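Local coordinates for protein dehydrogenase (PDB 3UOE) that probably acts as an oxidoreductase of the LDH2/MDH2 family, related to malate and L-lactate dehydrogenases, at residues I184-A189 with P301-Y306; A149-G154 with G190-L195; R118-I123 with L288-P293; A49-N54 with L143-E148. All coordinates share one frame; numbering follows the deposited sequence.

Contact 1. Residues I184-A189 with P301-Y306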
loop_
_atom_site.group_PDB
_atom_site.type_symbol
_atom_site.label_atom_id
_atom_site.label_comp_id
_atom_site.label_asym_id
_atom_site.label_seq_id
_atom_site.Cartn_x
_atom_site.Cartn_y
_atom_site.Cartn_z
ATOM N N ILE A 184 1.548 8.014 -1.519
ATOM C CA ILE A 184 2.893 7.751 -2.019
ATOM C C ILE A 184 3.373 8.858 -2.959
ATOM O O ILE A 184 2.771 9.112 -4.000
ATOM C CB ILE A 184 2.984 6.380 -2.721
ATOM C CG1 ILE A 184 2.555 5.262 -1.768
ATOM C CG2 ILE A 184 4.400 6.124 -3.226
ATOM C CD1 ILE A 184 2.547 3.875 -2.403
ATOM N N GLY A 185 4.457 9.527 -2.577
ATOM C CA GLY A 185 5.044 10.565 -3.408
ATOM C C GLY A 185 6.354 10.105 -4.025
ATOM O O GLY A 185 7.233 9.586 -3.335
ATOM N N ILE A 186 6.489 10.292 -5.330
ATOM C CA ILE A 186 7.698 9.862 -6.017
ATOM C C ILE A 186 8.202 10.960 -6.941
ATOM O O ILE A 186 7.458 11.456 -7.789
ATOM C CB ILE A 186 7.476 8.541 -6.791
ATOM C CG1 ILE A 186 6.971 7.447 -5.833
ATOM C CG2 ILE A 186 8.756 8.108 -7.462
ATOM C CD1 ILE A 186 6.745 6.090 -6.468
ATOM N N PRO A 187 9.469 11.373 -6.759
ATOM C CA PRO A 187 10.003 12.418 -7.637
ATOM C C PRO A 187 9.912 11.994 -9.100
ATOM O O PRO A 187 10.246 10.863 -9.465
ATOM C CB PRO A 187 11.469 12.534 -7.198
ATOM C CG PRO A 187 11.485 12.046 -5.788
ATOM C CD PRO A 187 10.408 11.001 -5.686
ATOM N N ALA A 188 9.423 12.904 -9.923
ATOM C CA ALA A 188 9.422 12.726 -11.363
ATOM C C ALA A 188 10.149 13.957 -11.857
ATOM O O ALA A 188 10.698 14.692 -11.045
ATOM C CB ALA A 188 8.010 12.676 -11.889
ATOM N N ALA A 189 10.181 14.201 -13.158
ATOM C CA ALA A 189 10.891 15.389 -13.634
ATOM C C ALA A 189 10.241 16.626 -13.033
ATOM O O ALA A 189 10.523 17.010 -11.899
ATOM C CB ALA A 189 10.883 15.461 -15.150
ATOM N N PRO A 301 14.932 10.386 -13.917
ATOM C CA PRO A 301 14.595 10.884 -15.259
ATOM C C PRO A 301 13.995 9.814 -16.168
ATOM O O PRO A 301 13.165 10.137 -17.018
ATOM C CB PRO A 301 15.945 11.358 -15.806
ATOM C CG PRO A 301 16.743 11.695 -14.585
ATOM C CD PRO A 301 16.335 10.660 -13.565
ATOM N N ALA A 302 14.396 8.559 -15.997
ATOM C CA ALA A 302 13.790 7.474 -16.760
ATOM C C ALA A 302 12.349 7.271 -16.320
ATOM O O ALA A 302 11.503 6.835 -17.103
ATOM C CB ALA A 302 14.577 6.194 -16.587
ATOM N N LEU A 303 12.070 7.580 -15.058
ATOM C CA LEU A 303 10.700 7.529 -14.556
ATOM C C LEU A 303 9.832 8.539 -15.300
ATOM O O LEU A 303 8.711 8.231 -15.704
ATOM C CB LEU A 303 10.654 7.787 -13.041
ATOM C CG LEU A 303 10.586 6.512 -12.195
ATOM C CD1 LEU A 303 11.510 5.425 -12.733
ATOM C CD2 LEU A 303 10.855 6.781 -10.714
ATOM N N ALA A 304 10.365 9.742 -15.485
ATOM C CA ALA A 304 9.637 10.809 -16.158
ATOM C C ALA A 304 9.216 10.405 -17.567
ATOM O O ALA A 304 8.047 10.517 -17.926
ATOM C CB ALA A 304 10.477 12.067 -16.195
ATOM N N ALA A 305 10.169 9.924 -18.359
ATOM C CA ALA A 305 9.879 9.512 -19.730
ATOM C C ALA A 305 8.824 8.411 -19.771
ATOM O O ALA A 305 7.963 8.397 -20.653
ATOM C CB ALA A 305 11.159 9.058 -20.440
ATOM N N TYR A 306 8.886 7.490 -18.816
ATOM C CA TYR A 306 7.903 6.410 -18.746
ATOM C C TYR A 306 6.497 6.928 -18.439
ATOM O O TYR A 306 5.515 6.460 -19.017
ATOM C CB TYR A 306 8.326 5.370 -17.714
ATOM C CG TYR A 306 7.302 4.288 -17.419
ATOM C CD1 TYR A 306 6.990 3.312 -18.365
ATOM C CD2 TYR A 306 6.673 4.225 -16.182
ATOM C CE1 TYR A 306 6.078 2.316 -18.092
ATOM C CE2 TYR A 306 5.751 3.232 -15.898
ATOM C CZ TYR A 306 5.462 2.277 -16.854
ATOM O OH TYR A 306 4.552 1.292 -16.572
#

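Contact 2. Residues A149-G154 with G190-L195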
loop_
_atom_site.group_PDB
_atom_site.type_symbol
_atom_site.label_atom_id
_atom_site.label_comp_id
_atom_site.label_asym_id
_atom_site.label_seq_id
_atom_site.Cartn_x
_atom_site.Cartn_y
_atom_site.Cartn_z
ATOM N N ALA A 149 5.206 16.951 -0.563
ATOM C CA ALA A 149 6.300 17.713 0.011
ATOM C C ALA A 149 7.585 16.891 -0.056
ATOM O O ALA A 149 8.654 17.407 -0.380
ATOM C CB ALA A 149 5.989 18.093 1.438
ATOM N N ALA A 150 7.479 15.609 0.265
ATOM C CA ALA A 150 8.632 14.726 0.198
ATOM C C ALA A 150 9.131 14.664 -1.245
ATOM O O ALA A 150 10.328 14.808 -1.510
ATOM C CB ALA A 150 8.261 13.333 0.711
ATOM N N ALA A 151 8.202 14.466 -2.177
ATOM C CA ALA A 151 8.559 14.316 -3.585
ATOM C C ALA A 151 9.196 15.587 -4.135
ATOM O O ALA A 151 10.123 15.521 -4.940
ATOM C CB ALA A 151 7.344 13.905 -4.425
ATOM N N ARG A 152 8.713 16.743 -3.695
ATOM C CA ARG A 152 9.273 17.993 -4.184
ATOM C C ARG A 152 10.707 18.175 -3.692
ATOM O O ARG A 152 11.533 18.782 -4.375
ATOM C CB ARG A 152 8.393 19.190 -3.810
ATOM C CG ARG A 152 7.140 19.310 -4.675
ATOM C CD ARG A 152 6.585 20.717 -4.652
ATOM N NE ARG A 152 5.145 20.743 -4.884
ATOM C CZ ARG A 152 4.431 21.856 -5.029
ATOM N NH1 ARG A 152 5.031 23.043 -4.984
ATOM N NH2 ARG A 152 3.118 21.786 -5.229
ATOM N N ASP A 153 10.993 17.631 -2.514
ATOM C CA ASP A 153 12.342 17.621 -1.967
ATOM C C ASP A 153 13.177 16.506 -2.576
ATOM O O ASP A 153 14.275 16.215 -2.104
ATOM C CB ASP A 153 12.300 17.461 -0.441
ATOM C CG ASP A 153 11.988 18.772 0.278
ATOM O OD1 ASP A 153 12.241 19.853 -0.300
ATOM O OD2 ASP A 153 11.496 18.721 1.426
ATOM N N GLY A 154 12.651 15.872 -3.620
ATOM C CA GLY A 154 13.388 14.832 -4.310
ATOM C C GLY A 154 13.447 13.527 -3.541
ATOM O O GLY A 154 14.298 12.687 -3.806
ATOM N N GLY A 190 9.353 17.245 -13.793
ATOM C CA GLY A 190 8.608 18.373 -13.279
ATOM C C GLY A 190 7.693 17.890 -12.177
ATOM O O GLY A 190 8.128 17.656 -11.047
ATOM N N HIS A 191 6.424 17.713 -12.520
ATOM C CA HIS A 191 5.409 17.349 -11.546
ATOM C C HIS A 191 5.597 15.938 -11.004
ATOM O O HIS A 191 5.757 14.982 -11.771
ATOM C CB HIS A 191 4.022 17.512 -12.164
ATOM C CG HIS A 191 3.789 18.871 -12.742
ATOM N ND1 HIS A 191 3.382 19.943 -11.979
ATOM C CD2 HIS A 191 3.932 19.340 -14.005
ATOM C CE1 HIS A 191 3.271 21.013 -12.747
ATOM N NE2 HIS A 191 3.601 20.673 -13.981
ATOM N N PRO A 192 5.560 15.804 -9.672
ATOM C CA PRO A 192 5.801 14.515 -9.021
ATOM C C PRO A 192 4.620 13.558 -9.141
ATOM O O PRO A 192 3.467 13.983 -9.201
ATOM C CB PRO A 192 6.013 14.888 -7.543
ATOM C CG PRO A 192 5.826 16.373 -7.438
ATOM C CD PRO A 192 5.221 16.865 -8.708
ATOM N N PHE A 193 4.923 12.266 -9.171
ATOM C CA PHE A 193 3.912 11.241 -8.988
ATOM C C PHE A 193 3.367 11.365 -7.559
ATOM O O PHE A 193 4.129 11.339 -6.592
ATOM C CB PHE A 193 4.530 9.860 -9.202
ATOM C CG PHE A 193 3.641 8.720 -8.772
ATOM C CD1 PHE A 193 3.647 8.276 -7.449
ATOM C CD2 PHE A 193 2.805 8.090 -9.687
ATOM C CE1 PHE A 193 2.828 7.219 -7.046
ATOM C CE2 PHE A 193 1.984 7.025 -9.299
ATOM C CZ PHE A 193 1.991 6.590 -7.974
ATOM N N VAL A 194 2.057 11.530 -7.429
ATOM C CA VAL A 194 1.452 11.700 -6.108
ATOM C C VAL A 194 0.173 10.877 -5.965
ATOM O O VAL A 194 -0.879 11.254 -6.476
ATOM C CB VAL A 194 1.147 13.195 -5.775
ATOM C CG1 VAL A 194 0.481 13.310 -4.409
ATOM C CG2 VAL A 194 2.424 14.034 -5.819
ATOM N N LEU A 195 0.283 9.753 -5.259
ATOM C CA LEU A 195 -0.847 8.869 -5.013
ATOM C C LEU A 195 -1.363 9.071 -3.597
ATOM O O LEU A 195 -0.575 9.108 -2.655
ATOM C CB LEU A 195 -0.422 7.413 -5.184
ATOM C CG LEU A 195 -1.493 6.346 -4.947
ATOM C CD1 LEU A 195 -2.558 6.383 -6.045
ATOM C CD2 LEU A 195 -0.855 4.963 -4.852
#

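Contact 3. Residues R118-I123 with L288-P293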
loop_
_atom_site.group_PDB
_atom_site.type_symbol
_atom_site.label_atom_id
_atom_site.label_comp_id
_atom_site.label_asym_id
_atom_site.label_seq_id
_atom_site.Cartn_x
_atom_site.Cartn_y
_atom_site.Cartn_z
ATOM N N ARG A 118 11.082 16.921 8.833
ATOM C CA ARG A 118 12.329 17.676 8.889
ATOM C C ARG A 118 13.406 16.881 9.622
ATOM O O ARG A 118 14.549 16.792 9.173
ATOM C CB ARG A 118 12.112 19.018 9.581
ATOM C CG ARG A 118 13.406 19.710 10.013
ATOM C CD ARG A 118 13.127 20.958 10.868
ATOM N NE ARG A 118 12.657 20.636 12.219
ATOM C CZ ARG A 118 13.458 20.328 13.234
ATOM N NH1 ARG A 118 14.770 20.292 13.051
ATOM N NH2 ARG A 118 12.949 20.048 14.426
ATOM N N VAL A 119 13.025 16.299 10.754
ATOM C CA VAL A 119 13.952 15.541 11.579
ATOM C C VAL A 119 14.395 14.239 10.896
ATOM O O VAL A 119 15.573 13.898 10.888
ATOM C CB VAL A 119 13.327 15.232 12.959
ATOM C CG1 VAL A 119 14.192 14.225 13.735
ATOM C CG2 VAL A 119 13.114 16.527 13.756
ATOM N N THR A 120 13.456 13.509 10.315
ATOM C CA THR A 120 13.826 12.249 9.688
ATOM C C THR A 120 14.661 12.475 8.434
ATOM O O THR A 120 15.575 11.709 8.157
ATOM C CB THR A 120 12.608 11.358 9.372
ATOM O OG1 THR A 120 11.720 12.055 8.493
ATOM C CG2 THR A 120 11.883 11.000 10.646
ATOM N N ARG A 121 14.356 13.534 7.690
ATOM C CA ARG A 121 15.096 13.842 6.468
ATOM C C ARG A 121 16.604 14.030 6.710
ATOM O O ARG A 121 17.426 13.654 5.872
ATOM C CB ARG A 121 14.511 15.078 5.775
ATOM C CG ARG A 121 15.130 15.345 4.422
ATOM C CD ARG A 121 14.616 16.618 3.772
ATOM N NE ARG A 121 15.352 16.900 2.541
ATOM C CZ ARG A 121 15.260 18.037 1.855
ATOM N NH1 ARG A 121 14.463 19.007 2.282
ATOM N NH2 ARG A 121 15.972 18.206 0.744
ATOM N N ARG A 122 16.952 14.614 7.855
ATOM C CA ARG A 122 18.347 14.857 8.210
ATOM C C ARG A 122 19.176 13.568 8.230
ATOM O O ARG A 122 20.345 13.557 7.854
ATOM C CB ARG A 122 18.416 15.544 9.578
ATOM C CG ARG A 122 17.976 17.001 9.548
ATOM C CD ARG A 122 17.229 17.409 10.821
ATOM N NE ARG A 122 18.123 17.717 11.936
ATOM C CZ ARG A 122 17.712 17.984 13.176
ATOM N NH1 ARG A 122 16.417 17.976 13.470
ATOM N NH2 ARG A 122 18.598 18.259 14.130
ATOM N N ILE A 123 18.540 12.489 8.665
ATOM C CA ILE A 123 19.174 11.194 8.868
ATOM C C ILE A 123 19.375 10.409 7.557
ATOM O O ILE A 123 20.275 9.567 7.450
ATOM C CB ILE A 123 18.334 10.382 9.906
ATOM C CG1 ILE A 123 18.992 10.432 11.280
ATOM C CG2 ILE A 123 18.076 8.950 9.466
ATOM C CD1 ILE A 123 18.916 11.787 11.935
ATOM N N LEU A 288 5.245 7.755 8.626
ATOM C CA LEU A 288 5.914 8.401 7.516
ATOM C C LEU A 288 7.193 7.622 7.204
ATOM O O LEU A 288 8.039 7.432 8.068
ATOM C CB LEU A 288 6.254 9.853 7.862
ATOM C CG LEU A 288 7.135 10.562 6.828
ATOM C CD1 LEU A 288 6.377 10.782 5.520
ATOM C CD2 LEU A 288 7.672 11.879 7.369
ATOM N N ILE A 289 7.310 7.142 5.976
ATOM C CA ILE A 289 8.527 6.477 5.546
ATOM C C ILE A 289 9.155 7.287 4.435
ATOM O O ILE A 289 8.522 7.537 3.410
ATOM C CB ILE A 289 8.251 5.074 5.014
ATOM C CG1 ILE A 289 7.796 4.164 6.147
ATOM C CG2 ILE A 289 9.496 4.506 4.336
ATOM C CD1 ILE A 289 6.892 3.051 5.684
ATOM N N LEU A 290 10.394 7.711 4.651
ATOM C CA LEU A 290 11.143 8.426 3.628
ATOM C C LEU A 290 12.233 7.531 3.062
ATOM O O LEU A 290 12.813 6.707 3.774
ATOM C CB LEU A 290 11.760 9.706 4.188
ATOM C CG LEU A 290 10.780 10.796 4.615
ATOM C CD1 LEU A 290 11.534 11.906 5.343
ATOM C CD2 LEU A 290 10.022 11.346 3.397
ATOM N N ILE A 291 12.497 7.699 1.773
ATOM C CA ILE A 291 13.547 6.961 1.094
ATOM C C ILE A 291 14.275 7.883 0.127
ATOM O O ILE A 291 13.647 8.556 -0.695
ATOM C CB ILE A 291 12.970 5.778 0.299
ATOM C CG1 ILE A 291 12.028 4.948 1.184
ATOM C CG2 ILE A 291 14.089 4.930 -0.295
ATOM C CD1 ILE A 291 11.473 3.709 0.485
ATOM N N ASP A 292 15.598 7.901 0.225
ATOM C CA ASP A 292 16.430 8.689 -0.677
ATOM C C ASP A 292 16.619 7.913 -1.982
ATOM O O ASP A 292 17.325 6.914 -2.008
ATOM C CB ASP A 292 17.784 8.967 -0.007
ATOM C CG ASP A 292 18.656 9.945 -0.792
ATOM O OD1 ASP A 292 18.325 10.268 -1.958
ATOM O OD2 ASP A 292 19.692 10.380 -0.238
ATOM N N PRO A 293 15.983 8.367 -3.072
ATOM C CA PRO A 293 16.167 7.669 -4.355
ATOM C C PRO A 293 17.644 7.562 -4.748
ATOM O O PRO A 293 18.013 6.616 -5.456
ATOM C CB PRO A 293 15.423 8.567 -5.357
ATOM C CG PRO A 293 14.480 9.399 -4.506
ATOM C CD PRO A 293 15.206 9.612 -3.220
#

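Contact 4. Residues A49-N54 with L143-E148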
loop_
_atom_site.group_PDB
_atom_site.type_symbol
_atom_site.label_atom_id
_atom_site.label_comp_id
_atom_site.label_asym_id
_atom_site.label_seq_id
_atom_site.Cartn_x
_atom_site.Cartn_y
_atom_site.Cartn_z
ATOM N N ALA A 49 -0.132 28.065 12.282
ATOM C CA ALA A 49 -1.500 28.389 11.891
ATOM C C ALA A 49 -1.632 28.349 10.369
ATOM O O ALA A 49 -2.593 27.818 9.827
ATOM C CB ALA A 49 -1.917 29.767 12.437
ATOM N N ARG A 50 -0.642 28.916 9.693
ATOM C CA ARG A 50 -0.612 28.982 8.239
ATOM C C ARG A 50 -0.581 27.574 7.650
ATOM O O ARG A 50 -1.260 27.291 6.667
ATOM C CB ARG A 50 0.616 29.788 7.791
ATOM C CG ARG A 50 0.824 29.875 6.299
ATOM C CD ARG A 50 -0.432 30.373 5.592
ATOM N NE ARG A 50 -0.215 30.502 4.155
ATOM C CZ ARG A 50 0.167 31.625 3.553
ATOM N NH1 ARG A 50 0.362 32.737 4.262
ATOM N NH2 ARG A 50 0.343 31.637 2.239
ATOM N N LEU A 51 0.199 26.697 8.273
ATOM C CA LEU A 51 0.378 25.329 7.790
ATOM C C LEU A 51 -0.908 24.512 7.956
ATOM O O LEU A 51 -1.378 23.879 7.011
ATOM C CB LEU A 51 1.540 24.644 8.524
ATOM C CG LEU A 51 1.700 23.141 8.263
ATOM C CD1 LEU A 51 2.011 22.840 6.778
ATOM C CD2 LEU A 51 2.760 22.562 9.170
ATOM N N GLN A 52 -1.477 24.527 9.157
ATOM C CA GLN A 52 -2.774 23.885 9.364
ATOM C C GLN A 52 -3.828 24.410 8.396
ATOM O O GLN A 52 -4.671 23.647 7.920
ATOM C CB GLN A 52 -3.273 24.053 10.803
ATOM C CG GLN A 52 -4.666 23.446 11.031
ATOM C CD GLN A 52 -4.670 21.918 10.914
ATOM O OE1 GLN A 52 -4.235 21.208 11.834
ATOM N NE2 GLN A 52 -5.171 21.409 9.785
ATOM N N ALA A 53 -3.795 25.711 8.118
ATOM C CA ALA A 53 -4.755 26.295 7.186
ATOM C C ALA A 53 -4.478 25.840 5.746
ATOM O O ALA A 53 -5.404 25.541 4.996
ATOM C CB ALA A 53 -4.743 27.813 7.291
ATOM N N ASN A 54 -3.201 25.784 5.369
ATOM C CA ASN A 54 -2.808 25.339 4.028
ATOM C C ASN A 54 -3.261 23.912 3.750
ATOM O O ASN A 54 -3.710 23.599 2.649
ATOM C CB ASN A 54 -1.291 25.453 3.826
ATOM C CG ASN A 54 -0.823 26.891 3.634
ATOM O OD1 ASN A 54 -1.628 27.801 3.425
ATOM N ND2 ASN A 54 0.491 27.098 3.700
ATOM N N LEU A 143 -3.373 13.408 3.107
ATOM C CA LEU A 143 -2.007 12.889 3.143
ATOM C C LEU A 143 -1.174 13.238 1.902
ATOM O O LEU A 143 0.052 13.218 1.957
ATOM C CB LEU A 143 -2.002 11.380 3.389
ATOM C CG LEU A 143 -2.696 10.892 4.669
ATOM C CD1 LEU A 143 -2.327 9.435 4.969
ATOM C CD2 LEU A 143 -2.351 11.787 5.856
ATOM N N ALA A 144 -1.835 13.559 0.792
ATOM C CA ALA A 144 -1.126 13.927 -0.431
ATOM C C ALA A 144 -0.192 15.113 -0.176
ATOM O O ALA A 144 0.870 15.230 -0.798
ATOM C CB ALA A 144 -2.120 14.248 -1.569
ATOM N N TYR A 145 -0.590 15.983 0.751
ATOM C CA TYR A 145 0.184 17.176 1.072
ATOM C C TYR A 145 1.615 16.796 1.477
ATOM O O TYR A 145 2.584 17.397 1.010
ATOM C CB TYR A 145 -0.497 17.962 2.200
ATOM C CG TYR A 145 0.131 19.317 2.480
ATOM C CD1 TYR A 145 1.260 19.430 3.286
ATOM C CD2 TYR A 145 -0.404 20.477 1.934
ATOM C CE1 TYR A 145 1.849 20.665 3.537
ATOM C CE2 TYR A 145 0.170 21.717 2.178
ATOM C CZ TYR A 145 1.297 21.806 2.979
ATOM O OH TYR A 145 1.866 23.038 3.226
ATOM N N TYR A 146 1.725 15.794 2.345
ATOM C CA TYR A 146 3.010 15.334 2.855
ATOM C C TYR A 146 3.760 14.534 1.793
ATOM O O TYR A 146 4.947 14.767 1.572
ATOM C CB TYR A 146 2.814 14.512 4.135
ATOM C CG TYR A 146 1.839 15.162 5.097
ATOM C CD1 TYR A 146 2.174 16.339 5.778
ATOM C CD2 TYR A 146 0.575 14.622 5.302
ATOM C CE1 TYR A 146 1.272 16.958 6.650
ATOM C CE2 TYR A 146 -0.329 15.219 6.172
ATOM C CZ TYR A 146 0.021 16.386 6.843
ATOM O OH TYR A 146 -0.883 16.967 7.704
ATOM N N ALA A 147 3.069 13.609 1.127
ATOM C CA ALA A 147 3.679 12.849 0.030
ATOM C C ALA A 147 4.276 13.789 -1.016
ATOM O O ALA A 147 5.371 13.560 -1.529
ATOM C CB ALA A 147 2.655 11.908 -0.622
ATOM N N GLU A 148 3.548 14.854 -1.323
ATOM C CA GLU A 148 3.994 15.804 -2.327
ATOM C C GLU A 148 5.212 16.575 -1.843
ATOM O O GLU A 148 6.131 16.828 -2.618
ATOM C CB GLU A 148 2.871 16.776 -2.678
ATOM C CG GLU A 148 3.208 17.736 -3.803
ATOM C CD GLU A 148 2.040 18.638 -4.150
ATOM O OE1 GLU A 148 1.733 19.551 -3.354
ATOM O OE2 GLU A 148 1.424 18.423 -5.215
#

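Contact 1. Residues I184-A189 with P301-Y306
Ile186 and Leu303 form the buried end of a contact between the tip of a beta hairpin and a helix that follows much later in the chain. Their packing is purely apolar: the CG2 branch of Ile186 lies 4.1 Å from CD2 of Leu303, the two side chains cross at about a right angle, and one methyl of each does the touching. A first torsion of -56° places CG1 of Ile186 beside the backbone N and leaves CG2 anti to that N, which is the branch offered to the helix. The same CD2 of Leu303 lies more loosely, 4.3 Å from the carbonyl O of Pro187.

A second apolar touch, tighter but nearer solvent, joins two alanines. CB of Ala304 stands 3.6 Å from CB of Ala189, methyl to methyl, and 3.7 Å from the backbone N of Ala189. With such short side chains the helix can come close to the turn leaving strand 182-186.

No polar bond crosses the contact; those nearby lead to other partners. Ile186 is hydrogen-bonded through its backbone to Phe193 on the partner strand of the hairpin. Leu258 and Leu259 of the second subunit pack on Leu303 and Ile186 respectively, and Tyr306 OH bonds to Leu176 O of that subunit.

Helix 300-311 therefore meets the hairpin without a hydrogen bond between the two segments. Apolar packing is what joins them here, and because the buried leucine and isoleucine also receive side chains of the second subunit, this apolar surface is part of the dimer interface as well.

Contact 2. Residues A149-G154 with G190-L195
Ala151 and Pro192 join the last turn of helix 144-152 to the start of the second strand of a beta hairpin, made by the antiparallel strands 182-186 and 193-197 at one border of the mixed central sheet. The helix points its alanine at the hairpin, and the hairpin answers with the flank of a proline ring. CB of Ala151 meets CB of Pro192 at 3.5 Å, while CG of the same ring stands farther off, 4.2 Å from that alanine methyl. The ring thus turns its CB-CG side to the helix, CB leading. This is the tightest point of the contact, and it is buried.

One residue further on, Arg152 touches the ring only with its CG, which comes within 4.2 Å of CG of Pro192. It is the aliphatic root of the side chain that packs here. Beyond it the chain leads away to its exposed charged end, where NH2 has a long, weak ion pair with Glu148 one helical turn back.

Pro192 is also held through its backbone, since its carbonyl O accepts a hydrogen bond from Arg330 NH1. Next to it, the side chain of Phe193 packs on Ile324 and Pro325 and on Leu258 of the second subunit.

The helix stops directly after the contact in a Schellman motif, closed by a bond from Leu155 N to Ala150 O. Gly154 is its C-prime residue, with phi at 75°, and Gly154 N lies 2.9 Å from Ala151 O, the carbonyl of the very residue whose methyl rests on Pro192.

Contact 3. Residues R118-I123 with L288-P293
Thr120 and Leu290 pack helix 109-127 onto strand 285-291 of the mixed central sheet, a helix-on-sheet layer in which the two short axes run 9.1 Å apart with their directions 32° from parallel. The tight part is buried. Here CD1 of Leu290 reaches to 3.2 Å from OG1 of Thr120, the side chains crossing at about a right angle, and CD2 of Leu288 approaches the same oxygen more loosely, at 4.2 Å. A polar atom thus faces two leucine methyls, yet its bonding need is met inside its own helix: OG1 is hydrogen-bonded to Ala116 O. The chi1 of 59°, which sets OG1 between the backbone N and the carbonyl carbon, allows that turn back to the helix. Met117 and Leu124 of this helix also pack on Leu290, and Trp94 of strand 91-96 touches Thr120.

Toward solvent the packing thins out. Arg121 adds only its base, CB lying 4.4 Å from CD1 of Leu290, before its extended chain leads away from the strand to a salt bridge with Asp153. Closer than that CB is the arginine's backbone: Arg121 N lies 4.0 Å from Leu290 CD1.

Contact 4. Residues A49-N54 with L143-E148
Tyr145 reaches across from helix 144-152 and lays the outer end of its ring against Leu51 of helix 46-61. CD1 of the leucine sits 3.6 Å from Tyr145 OH and 3.9 Å from Tyr145 CE1, approaching the ring obliquely. A chi1 of -172° extends the tyrosine away from its own backbone N and carries the phenol over the gap between segments 49-54 and 143-148, whose nearest CA atoms, of Asn54 and Tyr145, are 9.2 Å apart. Beside the leucine, CB of Asn54 comes to 4.0 Å from Tyr145 OH, so the hydroxyl rests against carbon from both residues.

The amide of Asn54 is occupied on its own side. Arg50 NE donates to Asn54 OD1 over 3.1 Å, a rather bent bond with 142° at the hydrogen. The amide oxygen lies near the guanidinium plane, and Arg32 NH1 bonds to it too, so two arginines grip one oxygen and probably help fix the amide's rotation.

Leu55 and Glu58 of helix 46-61 also touch Tyr145, while Met114 of helix 109-127 packs on Leu51. The ring therefore bridges helix 144-152, which lies against strand 182-186, to helix 46-61, with helix 28-41 behind it.

Contacts 1 and 2, with centres 8 Å apart, share one hairpin: Ile184 N is 2.6 Å from Leu195 O, a probable hydrogen bond between their strands. Helix 144-152 connects contact 2 to contact 4, whose centres are 14 Å apart. Contacts 2 and 3 are equally far apart and are joined by packing of Gly154 O on Pro293 CD at 3.3 Å and of Ala150 CB on Leu290 CD2 at 3.8 Å. Contacts 1 to 3 reach the same sheet and all touch the second subunit, whereas contact 4 stays within its own chain. Contacts 2 and 3 set helices against one sheet, contact 1 adds a later helix at the hairpin, and contact 4 joins two helices; none is identified as part of an active site.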